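Type VI secretion system-associated protein TagF (Pseudomonas aeruginosa PAO1, PDB 2QNU) is of uncertain molecular function but is associated with the bacterial type VI secretion system and probably takes part in its regulation. Local coordinates at residues G107-G110 and W111-V115; A173-A176 and C177-A180; M196-Q199 and G200-A204; R19-P22 and N23-E27; V163-A166 and Q167-A170. One frame throughout, in Å; residues are numbered along the deposited sequence.

Along the chain the order is contact 4, contact 1, contact 5, contact 2 and contact 3, all local. Contacts 4 and 1 belong to the TagF N-terminal domain, at the starts of helices 23-44 and 110-121, with centres about 22 Å apart. Contacts 5 and 2 mark the start and end of helix 165-177, their centres about 16 Å apart. Contact 2 leads into strand 180-185, which pairs with strand 194-199 of contact 3; these two contacts touch through G179 O and G200 N, 2.8 Å apart. Contacts 4 and 5 are farthest apart, with about 35 Å between centres. All but contact 4 reach the second subunit, so helix 165-177, the start of helix 110-121 and edge strand 194-199 all contribute to the dimer interface.

Contact 1: residues G107-G110 and W111-V115; sequences GDDG and WFEQV
E113 reaches back across D109 over the first helical turn. CB lies 3.6 Å from G110 O, and CG lies 3.5 Å from D109 O. With CG anti to the carbonyl carbon (chi1 -74°) and the chain extended beyond it, CD comes 3.8 Å from D109 CB. At the tip, OE2 rests 3.4 Å from D109 CB, while OE1 lies on the G110 side, near G110 CA. The two carboxylates are turned 31° apart, and D109 OD2 stands 4.3 Å from E113 OE2. Such a pair of like charges would be unfavourable alone, but each has a basic partner: E113 OE2 makes a salt bridge to R186, and D109 OD1 makes one to R168 of the second subunit. The turn itself is the N-terminal end of helix 110-121. It opens with an Asx turn, in which D108 OD2 accepts from G110 N at 2.7 Å; the donor approaches from well above the carboxylate plane, 57° out of it. Two regular i to i+4 bonds follow, E113 N to D109 O at 3.0 Å and Q114 N to G110 O at 2.9 Å. On the inner side, the F112 ring has CE3 of W111 over the centre of one face and packs edge-to-face with W184, while W111 NE1 donates to P140 O. F112 and V115 also lean on strand 71-77.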
loop_
_atom_site.group_PDB
_atom_site.type_symbol
_atom_site.label_atom_id
_atom_site.label_comp_id
_atom_site.label_asym_id
_atom_site.label_seq_id
_atom_site.Cartn_x
_atom_site.Cartn_y
_atom_site.Cartn_z
ATOM N N GLY B 107 9.783 2.338 8.403
ATOM C CA GLY B 107 11.195 2.497 8.629
ATOM C C GLY B 107 11.584 2.587 10.110
ATOM O O GLY B 107 10.758 2.354 11.015
ATOM N N ASP B 108 12.839 2.946 10.332
ATOM C CA ASP B 108 13.415 2.902 11.648
ATOM C C ASP B 108 12.604 3.732 12.680
ATOM O O ASP B 108 12.120 4.860 12.419
ATOM C CB ASP B 108 14.875 3.327 11.603
ATOM C CG ASP B 108 15.534 3.292 12.991
ATOM O OD1 ASP B 108 15.990 2.208 13.414
ATOM O OD2 ASP B 108 15.574 4.346 13.663
ATOM N N ASP B 109 12.419 3.130 13.853
ATOM C CA ASP B 109 11.656 3.757 14.949
ATOM C C ASP B 109 12.368 4.901 15.659
ATOM O O ASP B 109 11.734 5.656 16.405
ATOM C CB ASP B 109 11.348 2.706 16.005
ATOM C CG ASP B 109 10.311 1.695 15.552
ATOM O OD1 ASP B 109 9.262 2.113 15.025
ATOM O OD2 ASP B 109 10.529 0.485 15.830
ATOM N N GLY B 110 13.658 5.063 15.414
ATOM C CA GLY B 110 14.517 5.944 16.210
ATOM C C GLY B 110 14.072 7.378 16.364
ATOM O O GLY B 110 14.043 7.906 17.503
ATOM N N TRP B 111 13.745 8.034 15.234
ATOM C CA TRP B 111 13.277 9.434 15.263
ATOM C C TRP B 111 12.016 9.567 16.161
ATOM O O TRP B 111 11.894 10.441 17.001
ATOM C CB TRP B 111 12.956 9.903 13.833
ATOM C CG TRP B 111 12.658 11.354 13.746
ATOM C CD1 TRP B 111 13.567 12.402 13.774
ATOM C CD2 TRP B 111 11.358 11.945 13.687
ATOM N NE1 TRP B 111 12.893 13.589 13.699
ATOM C CE2 TRP B 111 11.540 13.338 13.635
ATOM C CE3 TRP B 111 10.050 11.423 13.644
ATOM C CZ2 TRP B 111 10.467 14.216 13.576
ATOM C CZ3 TRP B 111 8.981 12.292 13.562
ATOM C CH2 TRP B 111 9.194 13.674 13.528
ATOM N N PHE B 112 11.081 8.667 15.936
ATOM C CA PHE B 112 9.822 8.630 16.688
ATOM C C PHE B 112 10.000 8.408 18.247
ATOM O O PHE B 112 9.327 9.027 19.103
ATOM C CB PHE B 112 8.931 7.566 16.048
ATOM C CG PHE B 112 8.450 7.954 14.645
ATOM C CD1 PHE B 112 7.429 8.867 14.487
ATOM C CD2 PHE B 112 9.050 7.427 13.502
ATOM C CE1 PHE B 112 6.994 9.293 13.188
ATOM C CE2 PHE B 112 8.647 7.839 12.190
ATOM C CZ PHE B 112 7.613 8.752 12.043
ATOM N N GLU B 113 10.895 7.498 18.570
ATOM C CA GLU B 113 11.275 7.248 19.963
ATOM C C GLU B 113 11.907 8.501 20.588
ATOM O O GLU B 113 11.530 8.902 21.700
ATOM C CB GLU B 113 12.209 6.055 20.003
ATOM C CG GLU B 113 11.451 4.776 19.765
ATOM C CD GLU B 113 12.323 3.548 19.574
ATOM O OE1 GLU B 113 13.549 3.659 19.546
ATOM O OE2 GLU B 113 11.766 2.464 19.413
ATOM N N GLN B 114 12.779 9.173 19.841
ATOM C CA GLN B 114 13.336 10.442 20.300
ATOM C C GLN B 114 12.250 11.478 20.475
ATOM O O GLN B 114 12.289 12.236 21.411
ATOM C CB GLN B 114 14.364 11.055 19.330
ATOM C CG GLN B 114 15.496 10.139 18.941
ATOM C CD GLN B 114 16.509 10.778 17.935
ATOM O OE1 GLN B 114 16.788 11.997 17.989
ATOM N NE2 GLN B 114 17.086 9.932 17.043
ATOM N N VAL B 115 11.301 11.574 19.542
ATOM C CA VAL B 115 10.254 12.545 19.688
ATOM C C VAL B 115 9.409 12.200 20.906
ATOM O O VAL B 115 9.038 13.092 21.655
ATOM C CB VAL B 115 9.324 12.662 18.438
ATOM C CG1 VAL B 115 8.123 13.485 18.794
ATOM C CG2 VAL B 115 10.080 13.297 17.287
#

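Contact 2: residues A173-A176 and C177-A180; sequences AQHA and CDGA
C177 N donates to Q174 O at 3.0 Å, and D178 N repeats the pattern with H175 O at 3.2 Å. Both bonds span three residues and reach the acceptor from above the carbonyl plane at a C=O...donor angle of 116°, evidence that the last helical turn tightens toward 3-10 geometry. Side chains pack against the carbonyls of this turn. C177 CB sits 3.4 Å from Q174 O, and SG sits 3.7 Å from A173 O. D178 turns its CG beside its own backbone N (chi1 -65°), which carries OD2 to 3.7 Å from H175 CA; its carboxylate and the imidazole have planes 80° apart. A water within bonding distance of H175 O (2.8 Å) and D178 O (2.9 Å) can link helix end and turn, though it need not donate to both at once. That turn, C177 to A180, is type II, with G179 at positive phi. Farther out, R147 forms a salt bridge with D178 OD1, and I148 N donates to Q174 OE1. The turn leads from helix 165-177 into strand 180-185; G179 bonds to G200 and A180, the first strand residue, to A63, while L172 of the second subunit packs on A176 and C177.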
loop_
_atom_site.group_PDB
_atom_site.type_symbol
_atom_site.label_atom_id
_atom_site.label_comp_id
_atom_site.label_asym_id
_atom_site.label_seq_id
_atom_site.Cartn_x
_atom_site.Cartn_y
_atom_site.Cartn_z
ATOM N N ALA B 173 4.298 0.360 -0.911
ATOM C CA ALA B 173 4.133 1.011 0.402
ATOM C C ALA B 173 3.825 2.541 0.333
ATOM O O ALA B 173 2.953 2.999 1.042
ATOM C CB ALA B 173 5.395 0.744 1.268
ATOM N N GLN B 174 4.493 3.307 -0.533
ATOM C CA GLN B 174 4.148 4.740 -0.729
ATOM C C GLN B 174 2.748 4.911 -1.179
ATOM O O GLN B 174 2.086 5.818 -0.706
ATOM C CB GLN B 174 4.990 5.494 -1.787
ATOM C CG GLN B 174 6.246 4.820 -2.247
ATOM C CD GLN B 174 7.120 5.598 -3.290
ATOM O OE1 GLN B 174 8.304 5.798 -3.013
ATOM N NE2 GLN B 174 6.562 5.971 -4.494
ATOM N N HIS B 175 2.299 4.089 -2.138
ATOM C CA HIS B 175 0.944 4.173 -2.635
ATOM C C HIS B 175 -0.076 3.995 -1.504
ATOM O O HIS B 175 -1.134 4.674 -1.491
ATOM C CB HIS B 175 0.663 3.178 -3.796
ATOM C CG HIS B 175 -0.705 3.347 -4.378
ATOM N ND1 HIS B 175 -1.793 2.600 -3.948
ATOM C CD2 HIS B 175 -1.190 4.244 -5.263
ATOM C CE1 HIS B 175 -2.887 3.030 -4.560
ATOM N NE2 HIS B 175 -2.544 4.010 -5.375
ATOM N N ALA B 176 0.173 3.081 -0.554
ATOM C CA ALA B 176 -0.803 2.909 0.505
ATOM C C ALA B 176 -0.967 4.151 1.372
ATOM O O ALA B 176 -2.011 4.320 2.086
ATOM C CB ALA B 176 -0.502 1.649 1.354
ATOM N N CYS B 177 0.013 5.030 1.351
ATOM C CA CYS B 177 -0.051 6.286 2.092
ATOM C C CYS B 177 -0.807 7.452 1.466
ATOM O O CYS B 177 -1.218 8.388 2.171
ATOM C CB CYS B 177 1.379 6.781 2.431
ATOM S SG CYS B 177 2.196 5.605 3.537
ATOM N N ASP B 178 -1.015 7.414 0.165
ATOM C CA ASP B 178 -1.622 8.514 -0.533
ATOM C C ASP B 178 -3.053 8.696 -0.116
ATOM O O ASP B 178 -3.816 7.711 0.026
ATOM C CB ASP B 178 -1.527 8.278 -2.022
ATOM C CG ASP B 178 -0.070 8.275 -2.514
ATOM O OD1 ASP B 178 0.819 8.878 -1.863
ATOM O OD2 ASP B 178 0.198 7.659 -3.541
ATOM N N GLY B 179 -3.434 9.954 0.066
ATOM C CA GLY B 179 -4.795 10.233 0.517
ATOM C C GLY B 179 -5.126 9.731 1.944
ATOM O O GLY B 179 -6.280 9.647 2.306
ATOM N N ALA B 180 -4.137 9.380 2.730
ATOM C CA ALA B 180 -4.397 8.618 3.981
ATOM C C ALA B 180 -3.675 9.179 5.177
ATOM O O ALA B 180 -2.683 9.921 5.024
ATOM C CB ALA B 180 -3.985 7.140 3.818
HETATM O O HOH W 1 -3.800 4.897 -0.627
#

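Contact 3: residues M196-Q199 and G200-A204; sequences MRYQ and GLPPA
At the end of strand 194-199, the outermost strand of its chain's antiparallel sheet on this side, Y198 packs against the Pro-Pro pair that carries the chain onward. P202 lies over one face of the tyrosine ring. Its CB stands 3.9 Å from the Y198 ring centroid and 9° off the normal, a CH-pi contact almost centred on the ring. Beside it, P202 CG reaches Y198 CD1 at 3.7 Å, whereas P203 CD approaches Y198 CD2 obliquely at 3.9 Å. The ring is placed there by a first torsion that sets CG beside the backbone N (chi1 -67°), with CB 3.5 Å from G200 O. Between strand and prolines the chain turns at G200, whose backbone angles (phi 80°) would press a CB against the carbonyl of Q199 and so suit glycine; G200 O is hydrogen-bonded to S181 OG. R197, on the other side of the strand, sends NH1 to Q199 OE1 at 2.9 Å; the acceptor lies in the guanidinium plane, but the donor stands above the amide's carbonyl plane. R197 NE donates a hydrogen bond to A176 O, and the backbone of R197 pairs antiparallel with a strand of the second subunit, continuing the sheet across the interface. The chemistry thus divides by strand face: dispersion and CH-pi attraction between tyrosine and proline on one, a directional guanidinium-amide bond on the other.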
loop_
_atom_site.group_PDB
_atom_site.type_symbol
_atom_site.label_atom_id
_atom_site.label_comp_id
_atom_site.label_asym_id
_atom_site.label_seq_id
_atom_site.Cartn_x
_atom_site.Cartn_y
_atom_site.Cartn_z
HETATM N N MSE B 196 -2.906 1.770 12.555
HETATM C CA MSE B 196 -4.241 2.188 12.119
HETATM C C MSE B 196 -4.155 3.034 10.854
HETATM O O MSE B 196 -3.254 3.866 10.727
HETATM C CB MSE B 196 -4.860 3.060 13.221
HETATM C CG MSE B 196 -5.013 2.336 14.600
HETATM SE SE MSE B 196 -5.414 3.829 15.933
HETATM C CE MSE B 196 -7.321 3.867 15.730
ATOM N N ARG B 197 -5.090 2.819 9.905
ATOM C CA ARG B 197 -5.178 3.637 8.671
ATOM C C ARG B 197 -6.566 4.185 8.483
ATOM O O ARG B 197 -7.529 3.417 8.555
ATOM C CB ARG B 197 -4.900 2.761 7.456
ATOM C CG ARG B 197 -4.945 3.494 6.120
ATOM C CD ARG B 197 -4.672 2.531 4.949
ATOM N NE ARG B 197 -4.369 3.218 3.653
ATOM C CZ ARG B 197 -5.313 3.851 2.966
ATOM N NH1 ARG B 197 -6.562 3.865 3.421
ATOM N NH2 ARG B 197 -5.050 4.466 1.825
ATOM N N TYR B 198 -6.680 5.487 8.295
ATOM C CA TYR B 198 -7.873 6.104 7.772
ATOM C C TYR B 198 -7.628 6.639 6.347
ATOM O O TYR B 198 -6.541 7.147 6.005
ATOM C CB TYR B 198 -8.379 7.236 8.677
ATOM C CG TYR B 198 -8.881 6.755 10.040
ATOM C CD1 TYR B 198 -8.006 6.595 11.101
ATOM C CD2 TYR B 198 -10.238 6.466 10.262
ATOM C CE1 TYR B 198 -8.439 6.177 12.417
ATOM C CE2 TYR B 198 -10.696 6.015 11.556
ATOM C CZ TYR B 198 -9.799 5.879 12.616
ATOM O OH TYR B 198 -10.239 5.452 13.854
ATOM N N GLN B 199 -8.678 6.482 5.528
ATOM C CA GLN B 199 -8.803 7.195 4.267
ATOM C C GLN B 199 -9.063 8.638 4.641
ATOM O O GLN B 199 -10.108 8.962 5.157
ATOM C CB GLN B 199 -9.990 6.622 3.454
ATOM C CG GLN B 199 -9.909 6.929 1.979
ATOM C CD GLN B 199 -8.774 6.197 1.254
ATOM O OE1 GLN B 199 -8.442 5.043 1.565
ATOM N NE2 GLN B 199 -8.201 6.869 0.238
ATOM N N GLY B 200 -8.132 9.523 4.422
ATOM C CA GLY B 200 -8.276 10.858 4.944
ATOM C C GLY B 200 -7.922 10.958 6.417
ATOM O O GLY B 200 -7.269 10.054 6.958
ATOM N N LEU B 201 -8.346 12.065 7.041
ATOM C CA LEU B 201 -8.206 12.263 8.501
ATOM C C LEU B 201 -9.253 11.459 9.166
ATOM O O LEU B 201 -10.324 11.294 8.600
ATOM C CB LEU B 201 -8.413 13.713 8.920
ATOM C CG LEU B 201 -7.407 14.720 8.347
ATOM C CD1 LEU B 201 -7.786 16.152 8.618
ATOM C CD2 LEU B 201 -6.052 14.409 8.813
ATOM N N PRO B 202 -8.957 10.979 10.394
ATOM C CA PRO B 202 -10.023 10.336 11.168
ATOM C C PRO B 202 -11.241 11.275 11.289
ATOM O O PRO B 202 -11.117 12.453 11.557
ATOM C CB PRO B 202 -9.369 10.048 12.505
ATOM C CG PRO B 202 -7.874 10.100 12.216
ATOM C CD PRO B 202 -7.659 11.004 11.094
ATOM N N PRO B 203 -12.421 10.754 10.995
ATOM C CA PRO B 203 -13.614 11.547 11.283
ATOM C C PRO B 203 -13.727 11.831 12.793
ATOM O O PRO B 203 -13.283 11.005 13.621
ATOM C CB PRO B 203 -14.771 10.686 10.792
ATOM C CG PRO B 203 -14.266 9.382 10.621
ATOM C CD PRO B 203 -12.734 9.437 10.421
ATOM N N ALA B 204 -14.313 12.972 13.126
ATOM C CA ALA B 204 -14.403 13.415 14.525
ATOM C C ALA B 204 -14.986 12.317 15.434
ATOM O O ALA B 204 -14.431 12.050 16.466
ATOM C CB ALA B 204 -15.169 14.677 14.640
#

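Contact 4: residues R19-P22 and N23-E27; sequences RGLP and NTFVE
F25 holds CG anti to its backbone N (chi1 168°), turning the ring back toward L21. L21 departs from staggered values (chi1 -96°), and its CD2 methyl comes to 3.8 Å from F25 CE2, approaching the ring obliquely; L21 CG follows at 3.9 Å from F25 CD2. The V26 CG2 methyl meets L21 CB at 3.9 Å. L21 and V26 stand just before the N-cap and at the fourth residue after it, the positions of a hydrophobic staple. The N-cap itself is P22, whose side chain has no polar atom to offer the first-turn N-H groups. Its carbonyl accepts the first helical bonds: V26 N donates to P22 O at 3.1 Å, in the carbonyl plane and nearly straight (165° at the hydrogen), while F25 N makes only a weak bond to the same oxygen. V26 CG2 also lies 3.4 Å from P22 O, packing beside the bonded carbonyl. Toward the outside, T24 OG1 lies 3.5 Å from P22 CG. Inward, the F25 ring stacks on W29 one turn along helix 23-44, F25 and P22 touch L94 of strand 89-95, and L21 and V26 rest on Y7 of strand 4-7, seating the helix start against the sheet.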
loop_
_atom_site.group_PDB
_atom_site.type_symbol
_atom_site.label_atom_id
_atom_site.label_comp_id
_atom_site.label_asym_id
_atom_site.label_seq_id
_atom_site.Cartn_x
_atom_site.Cartn_y
_atom_site.Cartn_z
ATOM N N ARG B 19 5.615 26.602 17.973
ATOM C CA ARG B 19 6.844 27.079 17.333
ATOM C C ARG B 19 7.177 26.248 16.115
ATOM O O ARG B 19 6.890 25.063 16.096
ATOM C CB ARG B 19 8.080 27.015 18.239
ATOM C CG ARG B 19 7.908 27.265 19.728
ATOM C CD ARG B 19 8.225 28.711 20.153
ATOM N NE ARG B 19 7.038 29.394 20.675
ATOM C CZ ARG B 19 7.045 30.584 21.272
ATOM N NH1 ARG B 19 8.182 31.261 21.449
ATOM N NH2 ARG B 19 5.894 31.102 21.695
ATOM N N GLY B 20 7.802 26.896 15.113
ATOM C CA GLY B 20 8.440 26.206 13.994
ATOM C C GLY B 20 7.496 25.585 12.984
ATOM O O GLY B 20 7.935 24.880 12.074
ATOM N N LEU B 21 6.190 25.828 13.169
ATOM C CA LEU B 21 5.125 25.278 12.347
ATOM C C LEU B 21 4.340 26.415 11.675
ATOM O O LEU B 21 4.009 27.402 12.307
ATOM C CB LEU B 21 4.177 24.450 13.213
ATOM C CG LEU B 21 4.357 22.915 13.317
ATOM C CD1 LEU B 21 5.725 22.329 13.163
ATOM C CD2 LEU B 21 3.740 22.444 14.606
ATOM N N PRO B 22 4.038 26.282 10.374
ATOM C CA PRO B 22 3.242 27.351 9.729
ATOM C C PRO B 22 1.721 27.191 10.001
ATOM O O PRO B 22 1.274 26.125 10.409
ATOM C CB PRO B 22 3.569 27.168 8.256
ATOM C CG PRO B 22 3.884 25.664 8.115
ATOM C CD PRO B 22 4.399 25.183 9.454
ATOM N N ASN B 23 0.939 28.242 9.807
ATOM C CA ASN B 23 -0.502 28.159 10.052
ATOM C C ASN B 23 -1.235 27.247 9.075
ATOM O O ASN B 23 -2.327 26.742 9.368
ATOM C CB ASN B 23 -1.091 29.537 10.032
ATOM C CG ASN B 23 -2.565 29.555 10.430
ATOM O OD1 ASN B 23 -2.924 29.237 11.572
ATOM N ND2 ASN B 23 -3.430 29.976 9.488
ATOM N N THR B 24 -0.625 27.031 7.912
ATOM C CA THR B 24 -1.157 26.118 6.910
ATOM C C THR B 24 -1.358 24.797 7.559
ATOM O O THR B 24 -2.315 24.071 7.287
ATOM C CB THR B 24 -0.170 25.901 5.676
ATOM O OG1 THR B 24 1.042 25.237 6.103
ATOM C CG2 THR B 24 0.144 27.210 5.000
ATOM N N PHE B 25 -0.428 24.456 8.434
ATOM C CA PHE B 25 -0.597 23.236 9.209
ATOM C C PHE B 25 -1.467 23.400 10.460
ATOM O O PHE B 25 -2.345 22.584 10.729
ATOM C CB PHE B 25 0.750 22.689 9.611
ATOM C CG PHE B 25 0.620 21.611 10.624
ATOM C CD1 PHE B 25 0.143 20.369 10.248
ATOM C CD2 PHE B 25 0.873 21.860 11.956
ATOM C CE1 PHE B 25 -0.019 19.364 11.177
ATOM C CE2 PHE B 25 0.686 20.867 12.889
ATOM C CZ PHE B 25 0.245 19.618 12.495
ATOM N N VAL B 26 -1.155 24.423 11.259
ATOM C CA VAL B 26 -1.748 24.596 12.574
ATOM C C VAL B 26 -3.269 24.815 12.520
ATOM O O VAL B 26 -4.009 24.101 13.202
ATOM C CB VAL B 26 -1.038 25.735 13.357
ATOM C CG1 VAL B 26 -1.784 26.056 14.693
ATOM C CG2 VAL B 26 0.441 25.393 13.617
ATOM N N GLU B 27 -3.740 25.762 11.704
ATOM C CA GLU B 27 -5.180 26.006 11.570
ATOM C C GLU B 27 -5.978 24.696 11.408
ATOM O O GLU B 27 -6.861 24.406 12.248
ATOM C CB GLU B 27 -5.509 26.982 10.400
ATOM C CG GLU B 27 -5.932 28.405 10.843
ATOM C CD GLU B 27 -6.495 29.290 9.678
ATOM O OE1 GLU B 27 -6.709 28.754 8.556
ATOM O OE2 GLU B 27 -6.728 30.523 9.882
#

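Contact 5: residues V163-A166 and Q167-A170; sequences VTPA and QRLA
T164 and R168 make the closely fitted side of this turn. T164 O accepts from R168 N at 2.9 Å, in its carbonyl plane, and the R168 side chain folds back on the same residues: bent at chi3 (-56°), it lays one guanidinium face over the T164-P165 backbone. NH1 is 3.6 Å from T164 O, and NH2 is 3.7 Å from P165 CG. The buried guanidinium continues into the dimer interface, where R168 NE donates to V105 O of the second subunit. Here helix 165-177 begins. T164 is its N-cap, with OG1 accepting from Q167 N at 3.2 Å, and P165 takes the first position, where no backbone N-H is needed for helical bonding. The regular pattern then follows, L169 N to P165 O at 2.9 Å and A170 N to A166 O at 3.0 Å. CB and CG of Q167 still lean on the T164 hydroxyl; packing thins out toward solvent at V163 and A166, both exposed. Q167 runs extended alongside V163, and one directional bond holds its tip: V163 N to OE1 at 2.9 Å, nearly straight at 173°, with the donor 44° above the amide's carbonyl plane. Beside that bond, the V163 CG2 methyl lies 3.7 Å from Q167 OE1.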
loop_
_atom_site.group_PDB
_atom_site.type_symbol
_atom_site.label_atom_id
_atom_site.label_comp_id
_atom_site.label_asym_id
_atom_site.label_seq_id
_atom_site.Cartn_x
_atom_site.Cartn_y
_atom_site.Cartn_z
ATOM N N VAL B 163 12.262 -1.107 -10.920
ATOM C CA VAL B 163 12.743 -2.214 -11.725
ATOM C C VAL B 163 13.365 -3.315 -10.891
ATOM O O VAL B 163 13.928 -4.255 -11.454
ATOM C CB VAL B 163 13.765 -1.740 -12.844
ATOM C CG1 VAL B 163 13.235 -0.497 -13.548
ATOM C CG2 VAL B 163 15.130 -1.467 -12.309
ATOM N N THR B 164 13.380 -3.160 -9.567
ATOM C CA THR B 164 13.891 -4.215 -8.695
ATOM C C THR B 164 12.789 -4.546 -7.732
ATOM O O THR B 164 11.931 -3.732 -7.570
ATOM C CB THR B 164 15.127 -3.778 -7.880
ATOM O OG1 THR B 164 14.852 -2.571 -7.128
ATOM C CG2 THR B 164 16.347 -3.549 -8.851
ATOM N N PRO B 165 12.830 -5.733 -7.101
ATOM C CA PRO B 165 11.854 -6.070 -6.085
ATOM C C PRO B 165 11.830 -5.065 -4.942
ATOM O O PRO B 165 10.765 -4.807 -4.404
ATOM C CB PRO B 165 12.336 -7.429 -5.581
ATOM C CG PRO B 165 13.122 -8.015 -6.711
ATOM C CD PRO B 165 13.806 -6.829 -7.264
ATOM N N ALA B 166 12.997 -4.535 -4.554
ATOM C CA ALA B 166 13.072 -3.511 -3.502
ATOM C C ALA B 166 12.328 -2.231 -3.875
ATOM O O ALA B 166 11.633 -1.640 -3.057
ATOM C CB ALA B 166 14.596 -3.166 -3.146
ATOM N N GLN B 167 12.474 -1.819 -5.127
ATOM C CA GLN B 167 11.857 -0.596 -5.623
ATOM C C GLN B 167 10.362 -0.833 -5.753
ATOM O O GLN B 167 9.567 0.043 -5.466
ATOM C CB GLN B 167 12.434 -0.246 -6.994
ATOM C CG GLN B 167 13.706 0.616 -6.948
ATOM C CD GLN B 167 14.079 1.050 -8.312
ATOM O OE1 GLN B 167 14.155 0.221 -9.203
ATOM N NE2 GLN B 167 14.260 2.367 -8.519
ATOM N N ARG B 168 9.987 -2.028 -6.173
ATOM C CA ARG B 168 8.531 -2.345 -6.258
ATOM C C ARG B 168 7.888 -2.372 -4.873
ATOM O O ARG B 168 6.737 -1.928 -4.678
ATOM C CB ARG B 168 8.242 -3.646 -7.026
ATOM C CG ARG B 168 8.539 -3.562 -8.542
ATOM C CD ARG B 168 8.063 -4.724 -9.307
ATOM N NE ARG B 168 8.557 -6.024 -8.868
ATOM C CZ ARG B 168 9.718 -6.575 -9.248
ATOM N NH1 ARG B 168 10.523 -5.959 -10.095
ATOM N NH2 ARG B 168 10.052 -7.779 -8.799
ATOM N N LEU B 169 8.615 -2.898 -3.887
ATOM C CA LEU B 169 8.093 -2.903 -2.524
ATOM C C LEU B 169 7.946 -1.486 -2.006
ATOM O O LEU B 169 6.916 -1.134 -1.423
ATOM C CB LEU B 169 8.988 -3.759 -1.585
ATOM C CG LEU B 169 8.353 -4.091 -0.215
ATOM C CD1 LEU B 169 7.248 -5.135 -0.259
ATOM C CD2 LEU B 169 9.430 -4.537 0.700
ATOM N N ALA B 170 8.974 -0.667 -2.181
ATOM C CA ALA B 170 8.857 0.705 -1.760
ATOM C C ALA B 170 7.742 1.425 -2.498
ATOM O O ALA B 170 7.104 2.273 -1.911
ATOM C CB ALA B 170 10.182 1.476 -1.929
#